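Local coordinates for putative uncharacterized protein (Rhodobacter sphaeroides 2.4.1, PDB 3FAC) that is of unknown function but probably binds zinc and may act as a carbon-sulfur lyase, like relatives in the Gfa family, at residues M1-C5 against A93-G97; A9-E15 against D45-G51; R34-T40 against Y76-R81. Residue numbers count along the deposited sequence, not the author numbering.

Contact 1: M1-C5 against A93-G97; sequences MKGTC and AILEG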
ATOM      1  N   MET A   1       9.919  -3.898   9.109  1.00 19.12           N
ATOM      2  CA  MET A   1       8.465  -4.123   9.336  1.00 19.35           C
ATOM      3  C   MET A   1       7.921  -5.007   8.209  1.00 19.65           C
ATOM      4  O   MET A   1       8.021  -4.662   7.028  1.00 16.20           O
ATOM      5  CB  MET A   1       7.743  -2.767   9.387  1.00 18.73           C
ATOM      6  CG  MET A   1       6.315  -2.823   9.912  1.00 19.00           C
ATOM      7  SD  MET A   1       5.698  -1.224  10.527  1.00 18.56           S
ATOM      8  CE  MET A   1       5.617  -1.557  12.273  1.00 18.60           C
ATOM      9  N   LYS A   2       7.359  -6.155   8.580  1.00 19.41           N
ATOM     10  CA  LYS A   2       6.821  -7.108   7.613  1.00 19.33           C
ATOM     11  C   LYS A   2       5.404  -6.810   7.120  1.00 19.04           C
ATOM     12  O   LYS A   2       4.520  -6.436   7.894  1.00 17.12           O
ATOM     13  CB  LYS A   2       6.859  -8.520   8.205  1.00 18.46           C
ATOM     14  CG  LYS A   2       6.162  -9.573   7.360  1.00 22.57           C
ATOM     15  CD  LYS A   2       6.273 -10.956   7.984  1.00 24.24           C
ATOM     16  CE  LYS A   2       7.710 -11.460   7.987  1.00 26.09           C
ATOM     17  NZ  LYS A   2       7.822 -12.748   8.723  1.00 28.93           N
ATOM     18  N   GLY A   3       5.206  -6.989   5.817  1.00 18.95           N
ATOM     19  CA  GLY A   3       3.906  -6.773   5.212  1.00 18.59           C
ATOM     20  C   GLY A   3       3.547  -8.027   4.439  1.00 17.91           C
ATOM     21  O   GLY A   3       4.408  -8.599   3.765  1.00 16.18           O
ATOM     22  N   THR A   4       2.295  -8.467   4.535  1.00 15.87           N
ATOM     23  CA  THR A   4       1.874  -9.673   3.827  1.00 15.37           C
ATOM     24  C   THR A   4       0.409  -9.619   3.425  1.00 14.61           C
ATOM     25  O   THR A   4      -0.427  -9.145   4.194  1.00 13.31           O
ATOM     26  CB  THR A   4       2.063 -10.925   4.697  1.00 15.47           C
ATOM     27  OG1 THR A   4       1.319 -10.770   5.911  1.00 16.09           O
ATOM     28  CG2 THR A   4       3.533 -11.142   5.028  1.00 15.77           C
ATOM     29  N   CYS A   5       0.094 -10.101   2.225  1.00 14.45           N
ATOM     30  CA  CYS A   5      -1.295 -10.110   1.787  1.00 14.16           C
ATOM     31  C   CYS A   5      -1.993 -11.217   2.574  1.00 15.65           C
ATOM     32  O   CYS A   5      -1.360 -11.908   3.374  1.00 14.63           O
ATOM     33  CB  CYS A   5      -1.399 -10.372   0.278  1.00 13.24           C
ATOM     34  SG  CYS A   5      -0.986 -12.055  -0.276  1.00  8.65           S
ATOM     35  N   ALA A  93      -2.925  -2.163   6.831  1.00 13.97           N
ATOM     36  CA  ALA A  93      -3.514  -3.402   7.313  1.00 12.27           C
ATOM     37  C   ALA A  93      -2.700  -4.654   7.004  1.00 11.19           C
ATOM     38  O   ALA A  93      -2.921  -5.700   7.609  1.00 12.81           O
ATOM     39  CB  ALA A  93      -4.921  -3.549   6.766  1.00 14.49           C
ATOM     40  N   ILE A  94      -1.768  -4.574   6.063  1.00  8.71           N
ATOM     41  CA  ILE A  94      -0.958  -5.752   5.763  1.00 10.13           C
ATOM     42  C   ILE A  94       0.273  -5.806   6.676  1.00 10.61           C
ATOM     43  O   ILE A  94       0.908  -6.852   6.819  1.00 11.01           O
ATOM     44  CB  ILE A  94      -0.489  -5.796   4.272  1.00  9.87           C
ATOM     45  CG1 ILE A  94       0.532  -4.692   3.992  1.00  7.54           C
ATOM     46  CG2 ILE A  94      -1.686  -5.659   3.345  1.00  7.05           C
ATOM     47  CD1 ILE A  94       1.256  -4.869   2.667  1.00  7.84           C
ATOM     48  N   LEU A  95       0.601  -4.674   7.294  1.00 10.97           N
ATOM     49  CA  LEU A  95       1.748  -4.588   8.196  1.00 12.67           C
ATOM     50  C   LEU A  95       1.526  -5.453   9.434  1.00 12.68           C
ATOM     51  O   LEU A  95       0.507  -5.328  10.116  1.00 10.81           O
ATOM     52  CB  LEU A  95       1.982  -3.131   8.617  1.00 14.22           C
ATOM     53  CG  LEU A  95       2.200  -2.120   7.485  1.00 15.31           C
ATOM     54  CD1 LEU A  95       2.376  -0.744   8.086  1.00 13.62           C
ATOM     55  CD2 LEU A  95       3.420  -2.503   6.651  1.00 13.85           C
ATOM     56  N   GLU A  96       2.489  -6.326   9.713  1.00 13.82           N
ATOM     57  CA  GLU A  96       2.421  -7.240  10.846  1.00 14.38           C
ATOM     58  C   GLU A  96       2.219  -6.514  12.168  1.00 14.97           C
ATOM     59  O   GLU A  96       2.943  -5.571  12.488  1.00 14.84           O
ATOM     60  CB  GLU A  96       3.693  -8.096  10.901  1.00 13.49           C
ATOM     61  CG  GLU A  96       3.780  -9.042  12.093  1.00 13.68           C
ATOM     62  CD  GLU A  96       4.799 -10.156  11.890  1.00 14.67           C
ATOM     63  OE1 GLU A  96       4.475 -11.134  11.176  1.00 15.49           O
ATOM     64  OE2 GLU A  96       5.921 -10.058  12.436  1.00 13.32           O
ATOM     65  N   GLY A  97       1.216  -6.959  12.924  1.00 16.61           N
ATOM     66  CA  GLY A  97       0.920  -6.364  14.214  1.00 17.02           C
ATOM     67  C   GLY A  97       0.098  -5.089  14.158  1.00 16.99           C
ATOM     68  O   GLY A  97      -0.043  -4.395  15.167  1.00 17.42           O
TER
HETATM   69  O   HOH W   1       5.956 -13.628  10.501  1.00 22.97           O
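A single backbone bridge is enough to join a loop to the margin of a sheet, as Met1-Cys5 and Ala93-Gly97 demonstrate. Two hydrogen bonds carry it: Glu96 N donates to Lys2 O over 2.7 Å in almost straight geometry (171°), and Thr4 N donates to Ile94 O over 3.1 Å. Between them Gly3 faces Leu95, their CA atoms 4.3 Å apart, in the single bridge of the contact. Weaker CA-H...O contacts fill the gap, from Leu95 CA to Lys2 O at 3.3 Å and from Gly3 CA to Ile94 O at 3.4 Å.

A CB on Gly3 would come within 3.2 Å of Ile94 CD1, so the bare glycine gives the Ile94 side chain its place. Apolar contact continues at the N terminus, where Met1 SD meets Leu95 CD1 at 4.2 Å.

Charge is handled through solvent. Lys2 NZ and Glu96 OE1 stand 4.5 Å apart, too far for a salt bridge, and a water joins them, accepting from Lys2 NZ at 2.7 Å and donating to Glu96 OE1 at 3.0 Å.

Within the Gfa domain, of the beta-tent clan, the contact fastens the loop that follows strand 87-91 to strand 2-4, an outermost strand of the three-stranded antiparallel sheet. Just past that strand, Cys5 is disulfide-bonded to Cys7. On its other side strand 2-4 pairs with strand 11-14, where Gly3 hydrogen-bonds Ile12, while Ile94 and Leu95 pack on Ile12 and Val14 of that same neighbour.

Contact 2: A9-E15 against D45-G51; sequences AVEIEVE and DLRVVRG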
ATOM      1  N   ALA A   9       0.753 -15.102  -0.092  1.00 14.43           N
ATOM      2  CA  ALA A   9       1.590 -15.260  -1.277  1.00 16.11           C
ATOM      3  C   ALA A   9       2.610 -14.132  -1.411  1.00 17.25           C
ATOM      4  O   ALA A   9       3.727 -14.346  -1.875  1.00 16.80           O
ATOM      5  CB  ALA A   9       0.711 -15.310  -2.533  1.00 14.91           C
ATOM      6  N   VAL A  10       2.224 -12.931  -0.996  1.00 18.56           N
ATOM      7  CA  VAL A  10       3.107 -11.779  -1.115  1.00 19.27           C
ATOM      8  C   VAL A  10       3.645 -11.273   0.225  1.00 21.51           C
ATOM      9  O   VAL A  10       2.904 -11.152   1.202  1.00 20.08           O
ATOM     10  CB  VAL A  10       2.377 -10.608  -1.808  1.00 18.48           C
ATOM     11  CG1 VAL A  10       3.377  -9.566  -2.252  1.00 18.28           C
ATOM     12  CG2 VAL A  10       1.563 -11.115  -2.986  1.00 19.30           C
ATOM     13  N   GLU A  11       4.943 -10.985   0.265  1.00 22.25           N
ATOM     14  CA  GLU A  11       5.560 -10.447   1.470  1.00 23.22           C
ATOM     15  C   GLU A  11       6.528  -9.327   1.129  1.00 22.96           C
ATOM     16  O   GLU A  11       7.435  -9.502   0.317  1.00 23.01           O
ATOM     17  CB  GLU A  11       6.320 -11.517   2.259  1.00 22.85           C
ATOM     18  CG  GLU A  11       6.946 -10.935   3.529  1.00 26.44           C
ATOM     19  CD  GLU A  11       7.643 -11.964   4.398  1.00 29.02           C
ATOM     20  OE1 GLU A  11       7.018 -12.999   4.713  1.00 30.87           O
ATOM     21  OE2 GLU A  11       8.810 -11.725   4.782  1.00 27.17           O
ATOM     22  N   ILE A  12       6.334  -8.175   1.753  1.00 22.95           N
ATOM     23  CA  ILE A  12       7.215  -7.048   1.516  1.00 23.14           C
ATOM     24  C   ILE A  12       8.025  -6.746   2.773  1.00 24.63           C
ATOM     25  O   ILE A  12       7.758  -7.286   3.849  1.00 25.21           O
ATOM     26  CB  ILE A  12       6.423  -5.788   1.109  1.00 21.77           C
ATOM     27  CG1 ILE A  12       5.420  -5.419   2.202  1.00 20.65           C
ATOM     28  CG2 ILE A  12       5.701  -6.029  -0.206  1.00 21.11           C
ATOM     29  CD1 ILE A  12       4.719  -4.096   1.963  1.00 20.84           C
ATOM     30  N   GLU A  13       9.027  -5.888   2.613  1.00 26.36           N
ATOM     31  CA  GLU A  13       9.899  -5.468   3.704  1.00 28.42           C
ATOM     32  C   GLU A  13       9.982  -3.959   3.520  1.00 28.19           C
ATOM     33  O   GLU A  13      10.704  -3.479   2.647  1.00 27.56           O
ATOM     34  CB  GLU A  13      11.280  -6.105   3.534  1.00 31.13           C
ATOM     35  CG  GLU A  13      12.002  -6.438   4.829  1.00 37.03           C
ATOM     36  CD  GLU A  13      12.571  -5.223   5.528  1.00 40.28           C
ATOM     37  OE1 GLU A  13      11.798  -4.292   5.843  1.00 42.43           O
ATOM     38  OE2 GLU A  13      13.799  -5.204   5.767  1.00 41.50           O
ATOM     39  N   VAL A  14       9.239  -3.206   4.326  1.00 28.28           N
ATOM     40  CA  VAL A  14       9.230  -1.753   4.172  1.00 29.95           C
ATOM     41  C   VAL A  14       9.478  -0.920   5.426  1.00 30.77           C
ATOM     42  O   VAL A  14       9.096  -1.298   6.533  1.00 31.63           O
ATOM     43  CB  VAL A  14       7.894  -1.289   3.533  1.00 28.89           C
ATOM     44  CG1 VAL A  14       6.730  -1.664   4.426  1.00 28.80           C
ATOM     45  CG2 VAL A  14       7.918   0.205   3.289  1.00 29.46           C
ATOM     46  N   GLU A  15      10.131   0.221   5.230  1.00 32.38           N
ATOM     47  CA  GLU A  15      10.426   1.159   6.306  1.00 34.63           C
ATOM     48  C   GLU A  15       9.584   2.399   6.037  1.00 34.73           C
ATOM     49  O   GLU A  15       9.741   3.043   4.999  1.00 35.23           O
ATOM     50  CB  GLU A  15      11.907   1.543   6.299  1.00 37.13           C
ATOM     51  CG  GLU A  15      12.870   0.388   6.531  1.00 41.15           C
ATOM     52  CD  GLU A  15      12.676  -0.276   7.882  1.00 43.95           C
ATOM     53  OE1 GLU A  15      12.636   0.453   8.897  1.00 46.19           O
ATOM     54  OE2 GLU A  15      12.571  -1.524   7.930  1.00 44.85           O
ATOM     55  N   ASP A  45      13.155   2.216   0.435  1.00 29.27           N
ATOM     56  CA  ASP A  45      12.780   1.651   1.727  1.00 28.37           C
ATOM     57  C   ASP A  45      11.811   0.478   1.595  1.00 27.35           C
ATOM     58  O   ASP A  45      11.429  -0.128   2.595  1.00 26.85           O
ATOM     59  CB  ASP A  45      12.161   2.721   2.634  1.00 30.31           C
ATOM     60  CG  ASP A  45      13.180   3.736   3.126  1.00 32.25           C
ATOM     61  OD1 ASP A  45      14.262   3.319   3.593  1.00 31.88           O
ATOM     62  OD2 ASP A  45      12.895   4.950   3.058  1.00 32.32           O
ATOM     63  N   LEU A  46      11.416   0.150   0.368  1.00 24.57           N
ATOM     64  CA  LEU A  46      10.486  -0.954   0.147  1.00 23.64           C
ATOM     65  C   LEU A  46      11.103  -2.058  -0.709  1.00 23.29           C
ATOM     66  O   LEU A  46      11.647  -1.806  -1.783  1.00 23.91           O
ATOM     67  CB  LEU A  46       9.191  -0.433  -0.494  1.00 22.66           C
ATOM     68  CG  LEU A  46       7.993  -1.383  -0.632  1.00 21.70           C
ATOM     69  CD1 LEU A  46       6.717  -0.568  -0.758  1.00 20.16           C
ATOM     70  CD2 LEU A  46       8.168  -2.301  -1.835  1.00 20.63           C
ATOM     71  N   ARG A  47      11.000  -3.290  -0.223  1.00 23.26           N
ATOM     72  CA  ARG A  47      11.555  -4.442  -0.912  1.00 23.96           C
ATOM     73  C   ARG A  47      10.569  -5.616  -0.919  1.00 23.00           C
ATOM     74  O   ARG A  47      10.092  -6.041   0.131  1.00 23.49           O
ATOM     75  CB  ARG A  47      12.861  -4.857  -0.227  1.00 24.52           C
ATOM     76  CG  ARG A  47      13.674  -5.882  -0.998  1.00 29.42           C
ATOM     77  CD  ARG A  47      14.998  -6.225  -0.309  1.00 31.27           C
ATOM     78  NE  ARG A  47      14.861  -7.232   0.745  1.00 32.76           N
ATOM     79  CZ  ARG A  47      14.657  -6.965   2.032  1.00 35.44           C
ATOM     80  NH1 ARG A  47      14.560  -5.708   2.450  1.00 36.25           N
ATOM     81  NH2 ARG A  47      14.563  -7.960   2.907  1.00 34.45           N
ATOM     82  N   VAL A  48      10.264  -6.128  -2.108  1.00 22.84           N
ATOM     83  CA  VAL A  48       9.352  -7.259  -2.253  1.00 21.16           C
ATOM     84  C   VAL A  48      10.100  -8.545  -1.904  1.00 22.27           C
ATOM     85  O   VAL A  48      10.949  -9.010  -2.662  1.00 21.66           O
ATOM     86  CB  VAL A  48       8.813  -7.349  -3.698  1.00 21.52           C
ATOM     87  CG1 VAL A  48       7.979  -8.612  -3.875  1.00 21.41           C
ATOM     88  CG2 VAL A  48       7.978  -6.119  -4.009  1.00 18.46           C
ATOM     89  N   VAL A  49       9.775  -9.114  -0.747  1.00 23.14           N
ATOM     90  CA  VAL A  49      10.424 -10.328  -0.261  1.00 23.51           C
ATOM     91  C   VAL A  49      10.062 -11.575  -1.066  1.00 25.18           C
ATOM     92  O   VAL A  49      10.944 -12.329  -1.486  1.00 25.05           O
ATOM     93  CB  VAL A  49      10.083 -10.560   1.226  1.00 22.15           C
ATOM     94  CG1 VAL A  49      10.819 -11.779   1.750  1.00 21.76           C
ATOM     95  CG2 VAL A  49      10.465  -9.330   2.032  1.00 21.54           C
ATOM     96  N   ARG A  50       8.767 -11.796  -1.272  1.00 25.39           N
ATOM     97  CA  ARG A  50       8.308 -12.947  -2.036  1.00 25.65           C
ATOM     98  C   ARG A  50       6.938 -12.681  -2.652  1.00 26.24           C
ATOM     99  O   ARG A  50       6.181 -11.834  -2.174  1.00 25.98           O
ATOM    100  CB  ARG A  50       8.227 -14.192  -1.144  1.00 25.86           C
ATOM    101  CG  ARG A  50       7.109 -14.156  -0.114  1.00 28.63           C
ATOM    102  CD  ARG A  50       6.680 -15.562   0.307  1.00 29.79           C
ATOM    103  NE  ARG A  50       5.560 -15.522   1.243  1.00 30.30           N
ATOM    104  CZ  ARG A  50       5.648 -15.063   2.487  1.00 29.25           C
ATOM    105  NH1 ARG A  50       6.805 -14.615   2.945  1.00 27.24           N
ATOM    106  NH2 ARG A  50       4.576 -15.034   3.264  1.00 30.47           N
ATOM    107  N   GLY A  51       6.628 -13.412  -3.717  1.00 25.56           N
ATOM    108  CA  GLY A  51       5.345 -13.259  -4.373  1.00 25.95           C
ATOM    109  C   GLY A  51       5.322 -12.235  -5.486  1.00 25.89           C
ATOM    110  O   GLY A  51       4.253 -11.850  -5.950  1.00 27.16           O
TER
HETATM  111  O   HOH W   2      12.874  -2.071   3.767  1.00 19.71           O
HETATM  112  O   HOH W   3      10.675   5.140   4.055  1.00 34.49           O
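Glu11 lays its CB over one face of the Arg50 guanidinium and closes a salt bridge with it, at a place where two antiparallel strands slip out of step. The motif is a classic beta bulge: Val49 and Arg50 together face Glu11, and the register shifts by one before Ile12 pairs with Val48. Glu11 O takes a hydrogen bond from Arg50 N at 3.1 Å and a weak one from Val49 N at 2.6 Å, while Glu11 N donates to Arg50 O at 2.9 Å.

Beyond the bulge the pairing is regular. Glu13 and Arg47 form a hydrogen-bonded pair, with Glu13 N to Arg47 O at 2.7 Å and Arg47 N to Glu13 O at 2.9 Å; Glu15 N then reaches Asp45 O at 3.0 Å. Alternation sorts the side chains. Ile12, Val14, Leu46 and Val48 share one face, which packs through Ile12 and Leu46 on strand 87-91, whereas Glu11, Glu13, Arg47 and Arg50 occupy the other as cross-strand ion pairs.

Gly51 follows the strand with phi 90°, and a CB there would clash with Ala9 O. The two ion pairs differ greatly in length: Glu13 OE2 lies 3.4 Å from Arg47 NH1, a weak bond, but Glu11 OE1 is a very short 2.4 Å from Arg50 NH1.

Contact 3: R34-T40 against Y76-R81; sequences RGAIAAT and YTHHQR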
ATOM      1  N   ARG A  34     -10.716   1.219  -3.284  1.00 23.79           N
ATOM      2  CA  ARG A  34      -9.748   0.382  -2.572  1.00 24.35           C
ATOM      3  C   ARG A  34     -10.232   0.311  -1.124  1.00 25.16           C
ATOM      4  O   ARG A  34     -10.478  -0.769  -0.587  1.00 25.83           O
ATOM      5  CB  ARG A  34      -8.363   1.026  -2.574  1.00 26.29           C
ATOM      6  CG  ARG A  34      -7.351   0.518  -3.585  1.00 25.35           C
ATOM      7  CD  ARG A  34      -6.127   1.411  -3.459  1.00 25.66           C
ATOM      8  NE  ARG A  34      -5.014   1.059  -4.329  1.00 25.02           N
ATOM      9  CZ  ARG A  34      -3.983   1.868  -4.561  1.00 25.00           C
ATOM     10  NH1 ARG A  34      -3.943   3.065  -3.985  1.00 24.15           N
ATOM     11  NH2 ARG A  34      -2.993   1.484  -5.360  1.00 24.20           N
ATOM     12  N   GLY A  35     -10.352   1.486  -0.503  1.00 25.26           N
ATOM     13  CA  GLY A  35     -10.816   1.583   0.870  1.00 25.98           C
ATOM     14  C   GLY A  35      -9.740   1.483   1.938  1.00 26.30           C
ATOM     15  O   GLY A  35     -10.022   1.634   3.129  1.00 26.63           O
ATOM     16  N   ALA A  36      -8.501   1.247   1.521  1.00 25.98           N
ATOM     17  CA  ALA A  36      -7.397   1.102   2.461  1.00 25.02           C
ATOM     18  C   ALA A  36      -6.830   2.410   3.001  1.00 24.42           C
ATOM     19  O   ALA A  36      -7.049   3.481   2.442  1.00 23.82           O
ATOM     20  CB  ALA A  36      -6.285   0.289   1.814  1.00 23.41           C
ATOM     21  N   ILE A  37      -6.104   2.298   4.109  1.00 26.05           N
ATOM     22  CA  ILE A  37      -5.446   3.431   4.752  1.00 25.80           C
ATOM     23  C   ILE A  37      -3.969   3.276   4.407  1.00 26.61           C
ATOM     24  O   ILE A  37      -3.370   2.237   4.690  1.00 27.26           O
ATOM     25  CB  ILE A  37      -5.618   3.387   6.288  1.00 25.85           C
ATOM     26  CG1 ILE A  37      -7.086   3.618   6.654  1.00 25.60           C
ATOM     27  CG2 ILE A  37      -4.743   4.433   6.943  1.00 24.58           C
ATOM     28  CD1 ILE A  37      -7.381   3.551   8.142  1.00 25.96           C
ATOM     29  N   ALA A  38      -3.379   4.296   3.794  1.00 26.52           N
ATOM     30  CA  ALA A  38      -1.979   4.219   3.404  1.00 26.83           C
ATOM     31  C   ALA A  38      -1.022   5.067   4.240  1.00 27.98           C
ATOM     32  O   ALA A  38      -1.437   5.947   4.998  1.00 26.79           O
ATOM     33  CB  ALA A  38      -1.837   4.584   1.931  1.00 25.24           C
ATOM     34  N   ALA A  39       0.266   4.771   4.086  1.00 29.14           N
ATOM     35  CA  ALA A  39       1.353   5.468   4.767  1.00 29.12           C
ATOM     36  C   ALA A  39       2.506   5.501   3.767  1.00 29.70           C
ATOM     37  O   ALA A  39       2.711   4.539   3.030  1.00 29.64           O
ATOM     38  CB  ALA A  39       1.760   4.718   6.021  1.00 28.65           C
ATOM     39  N   THR A  40       3.256   6.597   3.741  1.00 30.38           N
ATOM     40  CA  THR A  40       4.359   6.751   2.792  1.00 32.29           C
ATOM     41  C   THR A  40       5.616   5.926   3.084  1.00 32.77           C
ATOM     42  O   THR A  40       5.802   5.423   4.189  1.00 31.75           O
ATOM     43  CB  THR A  40       4.762   8.242   2.674  1.00 33.22           C
ATOM     44  OG1 THR A  40       3.621   9.014   2.285  1.00 35.50           O
ATOM     45  CG2 THR A  40       5.853   8.428   1.631  1.00 34.52           C
ATOM     46  N   TYR A  76      -4.723  -5.346  -1.727  1.00 13.33           N
ATOM     47  CA  TYR A  76      -3.843  -4.265  -2.157  1.00 15.16           C
ATOM     48  C   TYR A  76      -2.647  -4.151  -1.207  1.00 15.60           C
ATOM     49  O   TYR A  76      -2.815  -3.873  -0.020  1.00 15.20           O
ATOM     50  CB  TYR A  76      -4.643  -2.955  -2.175  1.00 15.79           C
ATOM     51  CG  TYR A  76      -3.864  -1.706  -1.824  1.00 18.39           C
ATOM     52  CD1 TYR A  76      -2.829  -1.244  -2.643  1.00 18.87           C
ATOM     53  CD2 TYR A  76      -4.200  -0.955  -0.697  1.00 19.76           C
ATOM     54  CE1 TYR A  76      -2.154  -0.057  -2.348  1.00 18.74           C
ATOM     55  CE2 TYR A  76      -3.534   0.231  -0.392  1.00 20.14           C
ATOM     56  CZ  TYR A  76      -2.515   0.676  -1.222  1.00 21.40           C
ATOM     57  OH  TYR A  76      -1.878   1.866  -0.936  1.00 20.59           O
ATOM     58  N   THR A  77      -1.445  -4.364  -1.733  1.00 16.31           N
ATOM     59  CA  THR A  77      -0.230  -4.287  -0.924  1.00 18.73           C
ATOM     60  C   THR A  77       0.350  -2.875  -0.869  1.00 19.39           C
ATOM     61  O   THR A  77       0.402  -2.253   0.196  1.00 20.04           O
ATOM     62  CB  THR A  77       0.875  -5.234  -1.464  1.00 20.19           C
ATOM     63  OG1 THR A  77       1.103  -4.961  -2.852  1.00 22.87           O
ATOM     64  CG2 THR A  77       0.471  -6.692  -1.302  1.00 19.71           C
ATOM     65  N   HIS A  78       0.788  -2.375  -2.019  1.00 19.88           N
ATOM     66  CA  HIS A  78       1.390  -1.048  -2.104  1.00 21.51           C
ATOM     67  C   HIS A  78       1.237  -0.465  -3.506  1.00 23.19           C
ATOM     68  O   HIS A  78       0.786  -1.148  -4.425  1.00 22.72           O
ATOM     69  CB  HIS A  78       2.880  -1.135  -1.772  1.00 20.11           C
ATOM     70  CG  HIS A  78       3.669  -1.933  -2.765  1.00 19.42           C
ATOM     71  ND1 HIS A  78       3.462  -3.280  -2.971  1.00 18.71           N
ATOM     72  CD2 HIS A  78       4.642  -1.565  -3.632  1.00 18.99           C
ATOM     73  CE1 HIS A  78       4.273  -3.708  -3.921  1.00 19.78           C
ATOM     74  NE2 HIS A  78       5.000  -2.687  -4.340  1.00 19.80           N
ATOM     75  N   HIS A  79       1.625   0.797  -3.662  1.00 25.92           N
ATOM     76  CA  HIS A  79       1.553   1.469  -4.954  1.00 28.87           C
ATOM     77  C   HIS A  79       2.534   2.630  -5.027  1.00 31.76           C
ATOM     78  O   HIS A  79       2.933   3.185  -4.006  1.00 32.05           O
ATOM     79  CB  HIS A  79       0.141   1.999  -5.217  1.00 28.62           C
ATOM     80  CG  HIS A  79      -0.243   3.154  -4.344  1.00 27.17           C
ATOM     81  ND1 HIS A  79      -0.615   3.001  -3.027  1.00 26.66           N
ATOM     82  CD2 HIS A  79      -0.307   4.482  -4.603  1.00 26.20           C
ATOM     83  CE1 HIS A  79      -0.895   4.186  -2.512  1.00 26.40           C
ATOM     84  NE2 HIS A  79      -0.715   5.100  -3.448  1.00 25.49           N
ATOM     85  N   GLN A  80       2.922   2.990  -6.244  1.00 35.75           N
ATOM     86  CA  GLN A  80       3.842   4.098  -6.449  1.00 38.68           C
ATOM     87  C   GLN A  80       3.020   5.350  -6.725  1.00 40.50           C
ATOM     88  O   GLN A  80       2.539   5.551  -7.839  1.00 39.58           O
ATOM     89  CB  GLN A  80       4.771   3.812  -7.631  1.00 39.34           C
ATOM     90  CG  GLN A  80       5.765   4.927  -7.917  1.00 42.22           C
ATOM     91  CD  GLN A  80       6.662   4.619  -9.101  1.00 44.12           C
ATOM     92  OE1 GLN A  80       7.413   3.641  -9.088  1.00 44.39           O
ATOM     93  NE2 GLN A  80       6.587   5.453 -10.135  1.00 44.42           N
ATOM     94  N   ARG A  81       2.861   6.178  -5.696  1.00 43.40           N
ATOM     95  CA  ARG A  81       2.097   7.416  -5.792  1.00 45.75           C
ATOM     96  C   ARG A  81       2.274   8.134  -7.125  1.00 47.65           C
ATOM     97  O   ARG A  81       3.311   8.014  -7.787  1.00 47.56           O
ATOM     98  CB  ARG A  81       2.490   8.372  -4.665  1.00 46.31           C
ATOM     99  CG  ARG A  81       2.148   7.884  -3.272  1.00 47.59           C
ATOM    100  CD  ARG A  81       2.400   8.977  -2.242  1.00 47.62           C
ATOM    101  NE  ARG A  81       2.039   8.559  -0.891  1.00 47.46           N
ATOM    102  CZ  ARG A  81       0.816   8.189  -0.520  1.00 48.51           C
ATOM    103  NH1 ARG A  81      -0.179   8.182  -1.400  1.00 48.35           N
ATOM    104  NH2 ARG A  81       0.586   7.830   0.738  1.00 48.94           N
TER
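A cation laid flat on an aromatic ring can join parts of a fold through side chains alone, and Tyr76 with Arg34 illustrates it near the centre of the chain. These two residues bury the most surface here. The Arg34 guanidinium stacks on the Tyr76 ring with planes at 19°, and its CZ lies 3.9 Å from the ring centroid in a cation-pi contact. The aliphatic arm takes part as well: Arg34 CD sits 4.0 Å from the same centroid, nearly on the ring normal, as a CH-pi contact. Ala36 CB meets the ring edge, 3.5 Å from Tyr76 CD2.

His79 extends the group. Its ND1 shares a 2.7 Å hydrogen bond with Tyr76 OH, its CB is 3.2 Å from Arg34 NH2, and Arg34 NH1 lies over one face of its ring.

Arg81, third in buried area, lies just past strand 76-80 and reaches toward strand 38-42. Its NH2 is 4.2 Å from Ala38 CB, and its NE is 3.6 Å from Thr40 OG1. Strand 87-91 lies between those two strands in the five-stranded antiparallel sheet, so Arg81 spans it, and Glu87 offers it a long, weak ion pair.

The chemistry is that of a delocalised cation lying on a pi face, backed by apolar contact from Ala36; this joins the end of helix 31-34 to strand 76-80 through side chains.

From the N terminus, strand 2-4 is at once committed to contact 1, which closes the longest loop by pairing with the segment that follows strand 87-91. Both other contacts fall within that loop. Contact 2 joins strand 11-14 to strand 46-50, completing the three-stranded sheet to which strand 2-4 also belongs. Contact 3 begins before contact 2 has closed and ends after it, so these two cross; it ties the end of helix 31-34 to strand 76-80, and links 76-81 to strand 38-42 at the margin of the same five-stranded sheet. The two sheets meet where Leu46 CD1 lies 3.7 Å from His78 CD2, and contact 1 touches contact 3 through Ile94 CD1, 3.7 Å from Thr77 O.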